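Local coordinates for protein with a SET domain within carboxy region (PDB 4LDG), which probably acts as a histone H4 lysine methyltransferase of the SET8 type, this chain being the C-terminal part that carries the SET domain, at residues Y130-E135 and K233-E238; V164-G169 and T240-F245; L171-N176 and N200-C205; C192-F197 and C205-E210. One frame throughout, in Å; residues are numbered along the deposited sequence. Where two conformers were deposited one is given.

Interaction 1 (Y130-E135 and K233-E238); sequences YCILNE and KVLMIE
The Tyr-130 ring carries the side-chain amide of Asn-134 on one face, with ND2 3.0 Å above the ring plane and over its centre. The same amide is tied to the backbone: Asn-134 ND2 donates to Tyr-130 O at 3.1 Å, on a lone pair in the carbonyl plane, although the bond is bent at the hydrogen (136°). Tyr-130 O also accepts from Asn-134 N, so two donors grip it. The approach to 233-238 is made by aliphatic tips. Ile-132 keeps CG1 beside its backbone N and CG2 anti to it (chi1 -72°), which gives each branch its own partner. Its CD1 reaches Leu-235 CD1 at 3.9 Å, and its CG2 meets Ile-237 CD1 at 4.1 Å, both crossing obliquely. Here the last turn of helix 121-134, closed by a Schellman motif with Glu-135 at positive phi, packs on strand 230-237, an outer strand of a three-stranded antiparallel sheet in the SET domain; the two directions differ by 64°. Leu-133 and Ile-237 meet tip to tip, both leucine methyls, CD1 and CD2, lying 4.1 Å from Ile-237 CG2. Earlier in the helix, Lys-129 touches both Leu-235 and Ile-237.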
loop_
_atom_site.group_PDB
_atom_site.type_symbol
_atom_site.label_atom_id
_atom_site.label_comp_id
_atom_site.label_asym_id
_atom_site.label_seq_id
_atom_site.Cartn_x
_atom_site.Cartn_y
_atom_site.Cartn_z
ATOM N N TYR A 130 -0.849 8.459 -9.546
ATOM C CA TYR A 130 -1.736 9.381 -8.856
ATOM C C TYR A 130 -1.998 8.951 -7.412
ATOM O O TYR A 130 -2.001 9.782 -6.519
ATOM C CB TYR A 130 -3.057 9.545 -9.616
ATOM C CG TYR A 130 -3.951 10.639 -9.062
ATOM C CD1 TYR A 130 -3.863 11.959 -9.536
ATOM C CD2 TYR A 130 -4.877 10.361 -8.079
ATOM C CE1 TYR A 130 -4.680 12.952 -9.055
ATOM C CE2 TYR A 130 -5.695 11.351 -7.564
ATOM C CZ TYR A 130 -5.587 12.649 -8.052
ATOM O OH TYR A 130 -6.403 13.626 -7.532
ATOM N N CYS A 131 -2.272 7.670 -7.179
ATOM C CA CYS A 131 -2.531 7.187 -5.791
ATOM C C CYS A 131 -1.290 7.329 -4.895
ATOM O O CYS A 131 -1.376 7.728 -3.732
ATOM C CB CYS A 131 -2.973 5.741 -5.793
ATOM S SG CYS A 131 -4.499 5.395 -6.683
ATOM N N ILE A 132 -0.125 7.032 -5.449
ATOM C CA ILE A 132 1.098 7.146 -4.673
ATOM C C ILE A 132 1.287 8.576 -4.174
ATOM O O ILE A 132 1.555 8.798 -2.999
ATOM C CB ILE A 132 2.333 6.712 -5.475
ATOM C CG1 ILE A 132 2.307 5.206 -5.647
ATOM C CG2 ILE A 132 3.605 7.088 -4.710
ATOM C CD1 ILE A 132 3.342 4.676 -6.606
ATOM N N LEU A 133 1.136 9.544 -5.077
ATOM C CA LEU A 133 1.485 10.935 -4.768
ATOM C C LEU A 133 0.397 11.692 -4.016
ATOM O O LEU A 133 0.709 12.627 -3.300
ATOM C CB LEU A 133 1.865 11.679 -6.045
ATOM C CG LEU A 133 3.208 11.256 -6.644
ATOM C CD1 LEU A 133 3.378 11.796 -8.032
ATOM C CD2 LEU A 133 4.365 11.707 -5.767
ATOM N N ASN A 134 -0.864 11.297 -4.162
ATOM C CA ASN A 134 -1.958 11.948 -3.423
ATOM C C ASN A 134 -2.459 11.114 -2.249
ATOM O O ASN A 134 -3.504 11.398 -1.707
ATOM C CB ASN A 134 -3.115 12.262 -4.386
ATOM C CG ASN A 134 -2.703 13.240 -5.449
ATOM O OD1 ASN A 134 -2.398 14.389 -5.147
ATOM N ND2 ASN A 134 -2.645 12.789 -6.694
ATOM N N GLU A 135 -1.721 10.064 -1.890
ATOM C CA GLU A 135 -1.990 9.256 -0.694
ATOM C C GLU A 135 -3.332 8.552 -0.742
ATOM O O GLU A 135 -4.044 8.516 0.244
ATOM C CB GLU A 135 -1.893 10.094 0.588
ATOM C CG GLU A 135 -0.571 10.814 0.795
ATOM C CD GLU A 135 0.543 9.931 1.341
ATOM O OE1 GLU A 135 0.329 8.710 1.568
ATOM O OE2 GLU A 135 1.659 10.462 1.551
ATOM N N LYS A 233 4.914 -3.779 -7.115
ATOM C CA LYS A 233 5.263 -3.068 -8.316
ATOM C C LYS A 233 6.082 -1.875 -7.879
ATOM O O LYS A 233 6.073 -1.514 -6.711
ATOM C CB LYS A 233 4.004 -2.638 -9.072
ATOM C CG LYS A 233 3.424 -3.786 -9.853
ATOM C CD LYS A 233 2.199 -3.383 -10.643
ATOM C CE LYS A 233 1.605 -4.559 -11.437
ATOM N NZ LYS A 233 2.605 -5.530 -11.982
ATOM N N VAL A 234 6.830 -1.303 -8.804
ATOM C CA VAL A 234 7.630 -0.116 -8.521
ATOM C C VAL A 234 7.347 0.926 -9.595
ATOM O O VAL A 234 7.216 0.579 -10.753
ATOM C CB VAL A 234 9.149 -0.411 -8.475
ATOM C CG1 VAL A 234 9.944 0.886 -8.354
ATOM C CG2 VAL A 234 9.491 -1.287 -7.289
ATOM N N LEU A 235 7.219 2.179 -9.176
ATOM C CA LEU A 235 7.254 3.320 -10.070
ATOM C C LEU A 235 8.419 4.190 -9.684
ATOM O O LEU A 235 8.589 4.527 -8.502
ATOM C CB LEU A 235 5.990 4.175 -9.948
ATOM C CG LEU A 235 4.666 3.626 -10.497
ATOM C CD1 LEU A 235 3.605 4.718 -10.460
ATOM C CD2 LEU A 235 4.796 3.063 -11.907
ATOM N N MET A 236 9.196 4.580 -10.687
ATOM C CA MET A 236 10.221 5.585 -10.492
ATOM C C MET A 236 9.535 6.925 -10.617
ATOM O O MET A 236 8.976 7.211 -11.656
ATOM C CB MET A 236 11.324 5.457 -11.547
ATOM C CG MET A 236 11.984 4.090 -11.562
ATOM S SD MET A 236 12.782 3.625 -10.008
ATOM C CE MET A 236 14.115 4.820 -9.982
ATOM N N ILE A 237 9.550 7.709 -9.540
ATOM C CA ILE A 237 8.922 9.014 -9.498
ATOM C C ILE A 237 9.960 9.965 -8.967
ATOM O O ILE A 237 10.496 9.747 -7.887
ATOM C CB ILE A 237 7.705 9.034 -8.581
ATOM C CG1 ILE A 237 6.591 8.235 -9.223
ATOM C CG2 ILE A 237 7.255 10.471 -8.326
ATOM C CD1 ILE A 237 5.433 7.937 -8.308
ATOM N N GLU A 238 10.274 11.005 -9.735
ATOM C CA GLU A 238 11.249 12.006 -9.314
ATOM C C GLU A 238 12.560 11.350 -8.824
ATOM O O GLU A 238 13.124 11.721 -7.799
ATOM C CB GLU A 238 10.613 12.944 -8.276
ATOM C CG GLU A 238 9.538 13.852 -8.880
ATOM C CD GLU A 238 8.778 14.689 -7.848
ATOM O OE1 GLU A 238 7.716 14.223 -7.337
ATOM O OE2 GLU A 238 9.228 15.826 -7.569
#

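Interaction 2 (V164-G169 and T240-F245); sequences VLEYKG and TPRLFF
Three backbone hydrogen bonds join the segments. Phe-245 N donates to Leu-165 O at 2.8 Å, almost straight (177°) and nearly along the C=O axis. Val-164 N to Phe-245 O and Tyr-167 N to Leu-243 O are also bonded, but each donor lies above the carbonyl plane. Glu-166 and Phe-244 form the non-hydrogen-bonded pair between them. The salt bridge is side-on: Arg-242, bent at chi2 and chi3, gives NE to Glu-166 OE2 at 2.9 Å and NH2 to OE1 at 3.1 Å, the latter on the syn lone pair. Glu-166 reaches there with an extended chain, and its carboxylate stands 37° from the guanidinium plane. In fold terms, edge strand 163-166 runs antiparallel to 240-247, the central strand of a three-stranded SET-domain sheet, with helix 121-134 covering the side of Glu-166 and Phe-244 through Ile-132. One water bridges the strands, bonded to Glu-166 OE2 at 2.7 Å and to Tyr-167 O, and accepting from Leu-243 N at 3.0 Å. Among apolar contacts, Tyr-167 and Phe-245 lie side by side, pointing the same way, and Phe-245 CE2 meets the edge of the Tyr-167 ring at CD1, 3.7 Å away. Tyr-167 CB rests on Leu-243 CD2.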
loop_
_atom_site.group_PDB
_atom_site.type_symbol
_atom_site.label_atom_id
_atom_site.label_comp_id
_atom_site.label_asym_id
_atom_site.label_seq_id
_atom_site.Cartn_x
_atom_site.Cartn_y
_atom_site.Cartn_z
ATOM N N VAL A 164 -3.133 -1.074 -3.468
ATOM C CA VAL A 164 -3.467 -1.431 -2.075
ATOM C C VAL A 164 -2.817 -0.463 -1.078
ATOM O O VAL A 164 -3.503 0.314 -0.392
ATOM C CB VAL A 164 -3.154 -2.914 -1.820
ATOM C CG1 VAL A 164 -3.440 -3.320 -0.383
ATOM C CG2 VAL A 164 -3.981 -3.777 -2.767
ATOM N N LEU A 165 -1.491 -0.473 -1.025
ATOM C CA LEU A 165 -0.750 0.339 -0.055
ATOM C C LEU A 165 0.632 0.537 -0.594
ATOM O O LEU A 165 1.146 -0.329 -1.335
ATOM C CB LEU A 165 -0.590 -0.414 1.271
ATOM C CG LEU A 165 -1.785 -0.626 2.191
ATOM C CD1 LEU A 165 -1.417 -1.660 3.253
ATOM C CD2 LEU A 165 -2.247 0.673 2.843
ATOM N N GLU A 166 1.277 1.624 -0.197
ATOM C CA GLU A 166 2.677 1.789 -0.539
ATOM C C GLU A 166 3.467 1.086 0.546
ATOM O O GLU A 166 3.064 1.111 1.692
ATOM C CB GLU A 166 3.078 3.262 -0.632
ATOM C CG GLU A 166 4.540 3.458 -1.009
ATOM C CD GLU A 166 4.988 4.902 -1.099
ATOM O OE1 GLU A 166 4.145 5.820 -0.992
ATOM O OE2 GLU A 166 6.207 5.119 -1.291
ATOM N N TYR A 167 4.577 0.450 0.181
ATOM C CA TYR A 167 5.506 -0.051 1.178
ATOM C C TYR A 167 6.427 1.105 1.558
ATOM O O TYR A 167 7.425 1.361 0.899
ATOM C CB TYR A 167 6.300 -1.235 0.645
ATOM C CG TYR A 167 6.976 -2.044 1.733
ATOM C CD1 TYR A 167 6.332 -3.138 2.290
ATOM C CD2 TYR A 167 8.231 -1.711 2.217
ATOM C CE1 TYR A 167 6.920 -3.890 3.289
ATOM C CE2 TYR A 167 8.831 -2.461 3.227
ATOM C CZ TYR A 167 8.160 -3.553 3.754
ATOM O OH TYR A 167 8.709 -4.335 4.724
ATOM N N LYS A 168 6.058 1.824 2.601
ATOM C CA LYS A 168 6.808 2.989 3.067
ATOM C C LYS A 168 7.899 2.680 4.068
ATOM O O LYS A 168 7.766 1.773 4.879
ATOM C CB LYS A 168 5.845 3.965 3.721
ATOM C CG LYS A 168 4.905 4.618 2.728
ATOM C CD LYS A 168 3.812 5.394 3.417
ATOM C CE LYS A 168 3.233 6.376 2.436
ATOM N NZ LYS A 168 1.869 6.801 2.853
ATOM N N GLY A 169 8.955 3.481 4.058
ATOM C CA GLY A 169 10.050 3.297 5.019
ATOM C C GLY A 169 11.125 4.268 4.637
ATOM O O GLY A 169 10.855 5.124 3.829
ATOM N N THR A 240 13.259 8.367 -7.698
ATOM C CA THR A 240 13.143 7.601 -6.459
ATOM C C THR A 240 12.153 6.445 -6.679
ATOM O O THR A 240 11.008 6.660 -7.121
ATOM C CB THR A 240 12.594 8.533 -5.378
ATOM O OG1 THR A 240 13.603 9.488 -5.061
ATOM C CG2 THR A 240 12.189 7.790 -4.107
ATOM N N PRO A 241 12.587 5.209 -6.423
ATOM C CA PRO A 241 11.638 4.120 -6.573
ATOM C C PRO A 241 10.620 4.204 -5.473
ATOM O O PRO A 241 10.990 4.480 -4.345
ATOM C CB PRO A 241 12.497 2.877 -6.380
ATOM C CG PRO A 241 13.597 3.326 -5.478
ATOM C CD PRO A 241 13.882 4.749 -5.889
ATOM N N ARG A 242 9.355 3.990 -5.822
ATOM C CA ARG A 242 8.250 3.885 -4.881
ATOM C C ARG A 242 7.656 2.503 -5.033
ATOM O O ARG A 242 7.132 2.141 -6.129
ATOM C CB ARG A 242 7.174 4.927 -5.184
ATOM C CG ARG A 242 7.735 6.336 -5.369
ATOM C CD ARG A 242 8.318 6.889 -4.082
ATOM N NE ARG A 242 7.236 7.098 -3.124
ATOM C CZ ARG A 242 6.571 8.236 -2.954
ATOM N NH1 ARG A 242 6.865 9.328 -3.674
ATOM N NH2 ARG A 242 5.588 8.286 -2.073
ATOM N N LEU A 243 7.701 1.743 -3.932
ATOM C CA LEU A 243 7.309 0.341 -3.945
ATOM C C LEU A 243 5.915 0.232 -3.343
ATOM O O LEU A 243 5.647 0.795 -2.256
ATOM C CB LEU A 243 8.325 -0.476 -3.130
ATOM C CG LEU A 243 8.135 -1.989 -2.882
ATOM C CD1 LEU A 243 8.278 -2.783 -4.178
ATOM C CD2 LEU A 243 9.144 -2.471 -1.852
ATOM N N PHE A 244 5.039 -0.504 -4.034
ATOM C CA PHE A 244 3.650 -0.618 -3.619
ATOM C C PHE A 244 3.043 -1.958 -3.957
ATOM O O PHE A 244 3.544 -2.713 -4.839
ATOM C CB PHE A 244 2.764 0.522 -4.207
ATOM C CG PHE A 244 2.661 0.535 -5.727
ATOM C CD1 PHE A 244 1.544 0.046 -6.374
ATOM C CD2 PHE A 244 3.681 1.049 -6.497
ATOM C CE1 PHE A 244 1.460 0.059 -7.764
ATOM C CE2 PHE A 244 3.611 1.061 -7.880
ATOM C CZ PHE A 244 2.503 0.572 -8.517
ATOM N N PHE A 245 1.949 -2.242 -3.243
ATOM C CA PHE A 245 1.203 -3.475 -3.419
ATOM C C PHE A 245 -0.011 -3.240 -4.298
ATOM O O PHE A 245 -0.661 -2.197 -4.205
ATOM C CB PHE A 245 0.723 -3.950 -2.071
ATOM C CG PHE A 245 1.817 -4.444 -1.178
ATOM C CD1 PHE A 245 2.519 -5.577 -1.498
ATOM C CD2 PHE A 245 2.099 -3.793 0.020
ATOM C CE1 PHE A 245 3.485 -6.058 -0.648
ATOM C CE2 PHE A 245 3.066 -4.262 0.862
ATOM C CZ PHE A 245 3.758 -5.399 0.527
HETATM O O HOH W 1 8.025 3.059 -1.226
#

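Interaction 3 (L171-N176 and N200-C205); sequences LITQLN and NDKNYC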
loop_
_atom_site.group_PDB
_atom_site.type_symbol
_atom_site.label_atom_id
_atom_site.label_comp_id
_atom_site.label_asym_id
_atom_site.label_seq_id
_atom_site.Cartn_x
_atom_site.Cartn_y
_atom_site.Cartn_z
ATOM N N LEU A 171 14.360 4.801 2.489
ATOM C CA LEU A 171 14.925 4.204 1.311
ATOM C C LEU A 171 16.418 4.242 1.469
ATOM O O LEU A 171 16.971 5.283 1.781
ATOM C CB LEU A 171 14.511 4.979 0.064
ATOM C CG LEU A 171 15.132 4.449 -1.233
ATOM C CD1 LEU A 171 14.546 3.092 -1.608
ATOM C CD2 LEU A 171 14.970 5.448 -2.377
ATOM N N ILE A 172 17.084 3.115 1.252
ATOM C CA ILE A 172 18.521 3.074 1.409
ATOM C C ILE A 172 19.118 2.699 0.087
ATOM O O ILE A 172 18.735 1.699 -0.507
ATOM C CB ILE A 172 18.946 2.099 2.516
ATOM C CG1 ILE A 172 18.569 2.696 3.879
ATOM C CG2 ILE A 172 20.445 1.810 2.447
ATOM C CD1 ILE A 172 18.381 1.647 4.949
ATOM N N THR A 173 20.061 3.512 -0.363
ATOM C CA THR A 173 20.631 3.368 -1.694
ATOM C C THR A 173 22.029 2.746 -1.647
ATOM O O THR A 173 22.467 2.184 -2.641
ATOM C CB THR A 173 20.613 4.729 -2.449
ATOM O OG1 THR A 173 21.250 5.744 -1.672
ATOM C CG2 THR A 173 19.171 5.190 -2.687
ATOM N N GLN A 174 22.715 2.853 -0.502
ATOM C CA GLN A 174 24.015 2.202 -0.282
ATOM C C GLN A 174 23.784 0.898 0.503
ATOM O O GLN A 174 23.392 0.928 1.674
ATOM C CB GLN A 174 24.968 3.144 0.479
ATOM C CG GLN A 174 25.632 4.229 -0.388
ATOM N N LEU A 175 24.003 -0.245 -0.145
ATOM C CA LEU A 175 23.694 -1.547 0.464
ATOM C C LEU A 175 24.587 -1.933 1.651
ATOM O O LEU A 175 24.164 -2.732 2.492
ATOM C CB LEU A 175 23.719 -2.671 -0.570
ATOM C CG LEU A 175 22.493 -2.894 -1.471
ATOM C CD1 LEU A 175 22.611 -4.256 -2.156
ATOM C CD2 LEU A 175 21.173 -2.783 -0.714
ATOM N N ASN A 176 25.802 -1.396 1.734
ATOM C CA ASN A 176 26.592 -1.602 2.951
ATOM C C ASN A 176 25.944 -0.959 4.203
ATOM O O ASN A 176 26.091 -1.497 5.309
ATOM C CB ASN A 176 28.065 -1.185 2.775
ATOM C CG ASN A 176 28.237 0.246 2.257
ATOM O OD1 ASN A 176 27.627 0.644 1.248
ATOM N ND2 ASN A 176 29.105 1.019 2.922
ATOM N N ASN A 200 15.148 -0.403 -11.900
ATOM C CA ASN A 200 15.900 0.537 -12.741
ATOM C C ASN A 200 17.381 0.150 -12.754
ATOM O O ASN A 200 18.249 1.015 -12.727
ATOM C CB ASN A 200 15.729 1.985 -12.223
ATOM C CG ASN A 200 15.667 3.025 -13.348
ATOM O OD1 ASN A 200 14.880 2.891 -14.287
ATOM N ND2 ASN A 200 16.468 4.082 -13.234
ATOM N N ASP A 201 17.640 -1.161 -12.747
ATOM C CA ASP A 201 18.999 -1.742 -12.733
ATOM C C ASP A 201 19.846 -1.377 -11.498
ATOM O O ASP A 201 21.084 -1.471 -11.535
ATOM C CB ASP A 201 19.753 -1.405 -14.045
ATOM N N LYS A 202 19.181 -0.992 -10.410
ATOM C CA LYS A 202 19.861 -0.633 -9.159
ATOM C C LYS A 202 19.270 -1.401 -7.959
ATOM O O LYS A 202 18.094 -1.738 -7.956
ATOM C CB LYS A 202 19.754 0.879 -8.948
ATOM C CG LYS A 202 20.514 1.439 -7.759
ATOM C CD LYS A 202 20.495 2.968 -7.758
ATOM C CE LYS A 202 21.511 3.566 -6.781
ATOM N NZ LYS A 202 21.454 2.991 -5.399
ATOM N N ASN A 203 20.102 -1.693 -6.964
ATOM C CA ASN A 203 19.665 -2.384 -5.765
ATOM C C ASN A 203 19.282 -1.399 -4.694
ATOM O O ASN A 203 20.007 -0.446 -4.433
ATOM C CB ASN A 203 20.767 -3.287 -5.221
ATOM C CG ASN A 203 21.108 -4.421 -6.167
ATOM O OD1 ASN A 203 20.226 -5.035 -6.782
ATOM N ND2 ASN A 203 22.389 -4.694 -6.302
ATOM N N TYR A 204 18.126 -1.625 -4.079
ATOM C CA TYR A 204 17.642 -0.745 -3.031
ATOM C C TYR A 204 17.216 -1.567 -1.824
ATOM O O TYR A 204 17.069 -2.796 -1.892
ATOM C CB TYR A 204 16.446 0.078 -3.515
ATOM C CG TYR A 204 16.691 1.072 -4.665
ATOM C CD1 TYR A 204 17.016 2.392 -4.412
ATOM C CD2 TYR A 204 16.528 0.693 -5.984
ATOM C CE1 TYR A 204 17.205 3.313 -5.446
ATOM C CE2 TYR A 204 16.709 1.595 -7.025
ATOM C CZ TYR A 204 17.048 2.907 -6.757
ATOM O OH TYR A 204 17.226 3.801 -7.804
ATOM N N CYS A 205 17.041 -0.878 -0.711
ATOM C CA CYS A 205 16.415 -1.470 0.432
ATOM C C CYS A 205 15.483 -0.443 1.065
ATOM O O CYS A 205 15.868 0.705 1.239
ATOM C CB CYS A 205 17.460 -1.928 1.442
ATOM S SG CYS A 205 16.699 -2.749 2.867
#
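Cys-205 O is the best-held polar atom between the segments, gripped by one short bond: Ile-172 N donates to it at 2.7 Å, nearly along the C=O axis (C=O...N angle 169°). The return bond, from Cys-205 N to Ile-172 O, is longer at 3.1 Å and comes in within the carbonyl plane. Together they make Ile-172 and Cys-205 an antiparallel hydrogen-bonded pair, joining outer strand 170-172 to 202-207, the middle strand of a second three-stranded sheet of the SET domain. The side chains of the pair share one face, CB to CB 4.4 Å apart, where helix 175-187 packs on them through Ala-178.

Tyr-204 points off the other face. Leu-171, with CG anti to its backbone N, crosses it obliquely, and Leu-171 CD1 comes 3.8 Å from Tyr-204 CD1. Thr-173 puts OG1 in the crowded position between N and the carbonyl carbon (chi1 54°); this sets CG2 alongside the ring edge, 3.9 Å from Tyr-204 CE1. Lys-202 runs extended until its last torsion turns (chi4 -50°), which brings Lys-202 NZ 3.0 Å from Thr-173 O. Past Gln-174, the N-cap of the helix, Leu-175 crosses Asn-203 at about a right angle, with Leu-175 CD1 3.7 Å from Asn-203 CB, while Asn-203 OD1 bonds to Lys-198. The two backbone bonds set the register at Ile-172 and Cys-205; beyond them the apolar contacts of Leu-171, Thr-173 CG2 and Leu-175 lie along 202-205 as the chain passes from strand into helix.

Interaction 4 (C192-F197 and C205-E210); sequences CYMYYF and CIDATE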
loop_
_atom_site.group_PDB
_atom_site.type_symbol
_atom_site.label_atom_id
_atom_site.label_comp_id
_atom_site.label_asym_id
_atom_site.label_seq_id
_atom_site.Cartn_x
_atom_site.Cartn_y
_atom_site.Cartn_z
ATOM N N CYS A 192 12.885 -6.689 12.270
ATOM C CA CYS A 192 13.494 -5.986 11.186
ATOM C C CYS A 192 12.570 -6.102 9.987
ATOM O O CYS A 192 12.322 -7.200 9.481
ATOM C CB CYS A 192 14.861 -6.601 10.960
ATOM S SG CYS A 192 15.595 -6.282 9.379
ATOM N N TYR A 193 12.020 -4.970 9.572
ATOM C CA TYR A 193 11.076 -4.928 8.473
ATOM C C TYR A 193 11.792 -4.252 7.317
ATOM O O TYR A 193 11.582 -3.075 7.052
ATOM C CB TYR A 193 9.832 -4.116 8.855
ATOM C CG TYR A 193 8.938 -4.695 9.950
ATOM C CD1 TYR A 193 7.766 -5.360 9.633
ATOM C CD2 TYR A 193 9.240 -4.530 11.297
ATOM C CE1 TYR A 193 6.925 -5.861 10.615
ATOM C CE2 TYR A 193 8.411 -5.042 12.291
ATOM C CZ TYR A 193 7.250 -5.700 11.939
ATOM O OH TYR A 193 6.416 -6.204 12.912
ATOM N N MET A 194 12.663 -4.990 6.650
ATOM C CA MET A 194 13.445 -4.437 5.566
ATOM C C MET A 194 13.093 -5.170 4.303
ATOM O O MET A 194 12.868 -6.390 4.310
ATOM C CB MET A 194 14.944 -4.549 5.840
ATOM C CG MET A 194 15.398 -3.799 7.074
ATOM S SD MET A 194 17.182 -3.827 7.400
ATOM C CE MET A 194 17.853 -2.889 6.050
ATOM N N TYR A 195 13.047 -4.420 3.212
ATOM C CA TYR A 195 12.687 -4.982 1.934
ATOM C C TYR A 195 13.746 -4.614 0.892
ATOM O O TYR A 195 13.787 -3.472 0.389
ATOM C CB TYR A 195 11.304 -4.487 1.526
ATOM C CG TYR A 195 10.730 -5.260 0.396
ATOM C CD1 TYR A 195 9.732 -6.176 0.615
ATOM C CD2 TYR A 195 11.219 -5.128 -0.888
ATOM C CE1 TYR A 195 9.218 -6.920 -0.426
ATOM C CE2 TYR A 195 10.707 -5.864 -1.930
ATOM C CZ TYR A 195 9.720 -6.771 -1.698
ATOM O OH TYR A 195 9.185 -7.525 -2.722
ATOM N N TYR A 196 14.585 -5.593 0.577
ATOM C CA TYR A 196 15.557 -5.508 -0.536
ATOM C C TYR A 196 14.858 -5.831 -1.850
ATOM O O TYR A 196 14.142 -6.826 -1.921
ATOM C CB TYR A 196 16.723 -6.505 -0.367
ATOM C CG TYR A 196 17.640 -6.227 0.828
ATOM C CD1 TYR A 196 18.666 -5.276 0.753
ATOM C CD2 TYR A 196 17.475 -6.890 2.032
ATOM C CE1 TYR A 196 19.489 -5.002 1.837
ATOM C CE2 TYR A 196 18.316 -6.631 3.116
ATOM C CZ TYR A 196 19.322 -5.683 3.010
ATOM O OH TYR A 196 20.162 -5.418 4.085
ATOM N N PHE A 197 15.122 -5.008 -2.870
ATOM C CA PHE A 197 14.628 -5.183 -4.236
ATOM C C PHE A 197 15.551 -4.513 -5.257
ATOM O O PHE A 197 16.416 -3.684 -4.917
ATOM C CB PHE A 197 13.198 -4.614 -4.419
ATOM C CG PHE A 197 13.083 -3.123 -4.194
ATOM C CD1 PHE A 197 12.956 -2.244 -5.265
ATOM C CD2 PHE A 197 13.076 -2.601 -2.912
ATOM C CE1 PHE A 197 12.832 -0.885 -5.059
ATOM C CE2 PHE A 197 12.984 -1.241 -2.689
ATOM C CZ PHE A 197 12.851 -0.378 -3.771
ATOM N N CYS A 205 17.041 -0.878 -0.711
ATOM C CA CYS A 205 16.415 -1.470 0.432
ATOM C C CYS A 205 15.483 -0.443 1.065
ATOM O O CYS A 205 15.868 0.705 1.239
ATOM C CB CYS A 205 17.460 -1.928 1.442
ATOM S SG CYS A 205 16.699 -2.749 2.867
ATOM N N ILE A 206 14.258 -0.852 1.392
ATOM C CA ILE A 206 13.391 -0.013 2.184
ATOM C C ILE A 206 13.351 -0.554 3.592
ATOM O O ILE A 206 12.891 -1.684 3.823
ATOM C CB ILE A 206 11.982 0.100 1.607
ATOM C CG1 ILE A 206 12.013 0.937 0.320
ATOM C CG2 ILE A 206 11.066 0.811 2.591
ATOM C CD1 ILE A 206 10.856 0.673 -0.623
ATOM N N ASP A 207 13.852 0.256 4.527
ATOM C CA ASP A 207 13.840 -0.078 5.940
ATOM C C ASP A 207 12.624 0.543 6.615
ATOM O O ASP A 207 12.623 1.727 6.883
ATOM C CB ASP A 207 15.117 0.415 6.646
ATOM C CG ASP A 207 15.167 -0.017 8.095
ATOM O OD1 ASP A 207 14.267 -0.786 8.479
ATOM O OD2 ASP A 207 16.074 0.418 8.861
ATOM N N ALA A 208 11.617 -0.279 6.926
ATOM C CA ALA A 208 10.423 0.168 7.668
ATOM C C ALA A 208 10.423 -0.279 9.154
ATOM O O ALA A 208 9.368 -0.344 9.794
ATOM C CB ALA A 208 9.170 -0.341 6.956
ATOM N N THR A 209 11.606 -0.550 9.707
ATOM C CA THR A 209 11.724 -1.060 11.088
ATOM C C THR A 209 11.243 -0.063 12.132
ATOM O O THR A 209 10.458 -0.438 12.990
ATOM C CB THR A 209 13.161 -1.496 11.414
ATOM O OG1 THR A 209 13.568 -2.492 10.477
ATOM C CG2 THR A 209 13.264 -2.052 12.825
ATOM N N GLU A 210 11.658 1.204 12.053
ATOM C CA GLU A 210 11.191 2.182 13.025
ATOM C C GLU A 210 9.648 2.208 13.010
ATOM O O GLU A 210 9.009 2.112 11.955
ATOM C CB GLU A 210 11.789 3.577 12.782
ATOM C CG GLU A 210 13.320 3.659 12.661
ATOM C CD GLU A 210 14.101 2.935 13.756
ATOM O OE1 GLU A 210 13.487 2.396 14.706
ATOM O OE2 GLU A 210 15.354 2.906 13.663
#
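Cys-205 SG, anti to its backbone N (chi1 -177°), stands over one face of the Tyr-196 ring, 3.8 Å from the centroid, a sulfur-aromatic contact. Met-194, its chain bent only at chi3 (67°), curls its CE methyl to 3.4 Å from the same Cys-205 SG, while its CG lies by Asp-207 OD1. On the opposite face of the hairpin, Phe-197 holds CG in the crowded position between N and the carbonyl carbon (chi1 63°). This turns its ring obliquely onto Ile-206, with Phe-197 CE2 3.5 Å from Ile-206 CD1. Tyr-195, with CG anti to its N, instead swings its ring away to meet Tyr-167.

The arms of the hairpin, 194-199 and 202-207, are joined by mutual backbone bonds between Tyr-195 and Ile-206, each donor above the carbonyl plane; past the strand, Ala-208 N bonds to Tyr-193 O at 2.8 Å. Asp-207 forms an Asx turn: OD1 accepts from Thr-209 N at 2.9 Å and, on its syn lone pair, from Thr-209 OG1 at 2.7 Å. Thr-209 OG1 in turn accepts from Tyr-193 N at 3.1 Å. Tyr-185 bonds the other carboxylate oxygen, OD2. With two donors on OD1 and a hydroxyl bonded to OD2, the buried Asp-207 is probably ionised, and its charge would then polarise the Thr-209 hydroxyl that receives Tyr-193 N.

How the interactions relate
From the N terminus, helix 121-134 opens interaction 1, which closes its loop only at 233-238. Interaction 2 starts inside that loop at 164-169 and ends beyond it at 240-245, so the two cross; they are joined by the Glu-135 to Lys-168 salt bridge and by the neighbouring strands 230-237 and 240-247. Interactions 3 and 4 nest inside both loops. They cross each other and share Cys-205, since 202-207 pairs with 170-172 on one side and 194-199 on the other. Pro-241 against Tyr-204 and Leu-243 against Tyr-195 pack the two sheets together, while interaction 1 adds the preceding helix to the first sheet.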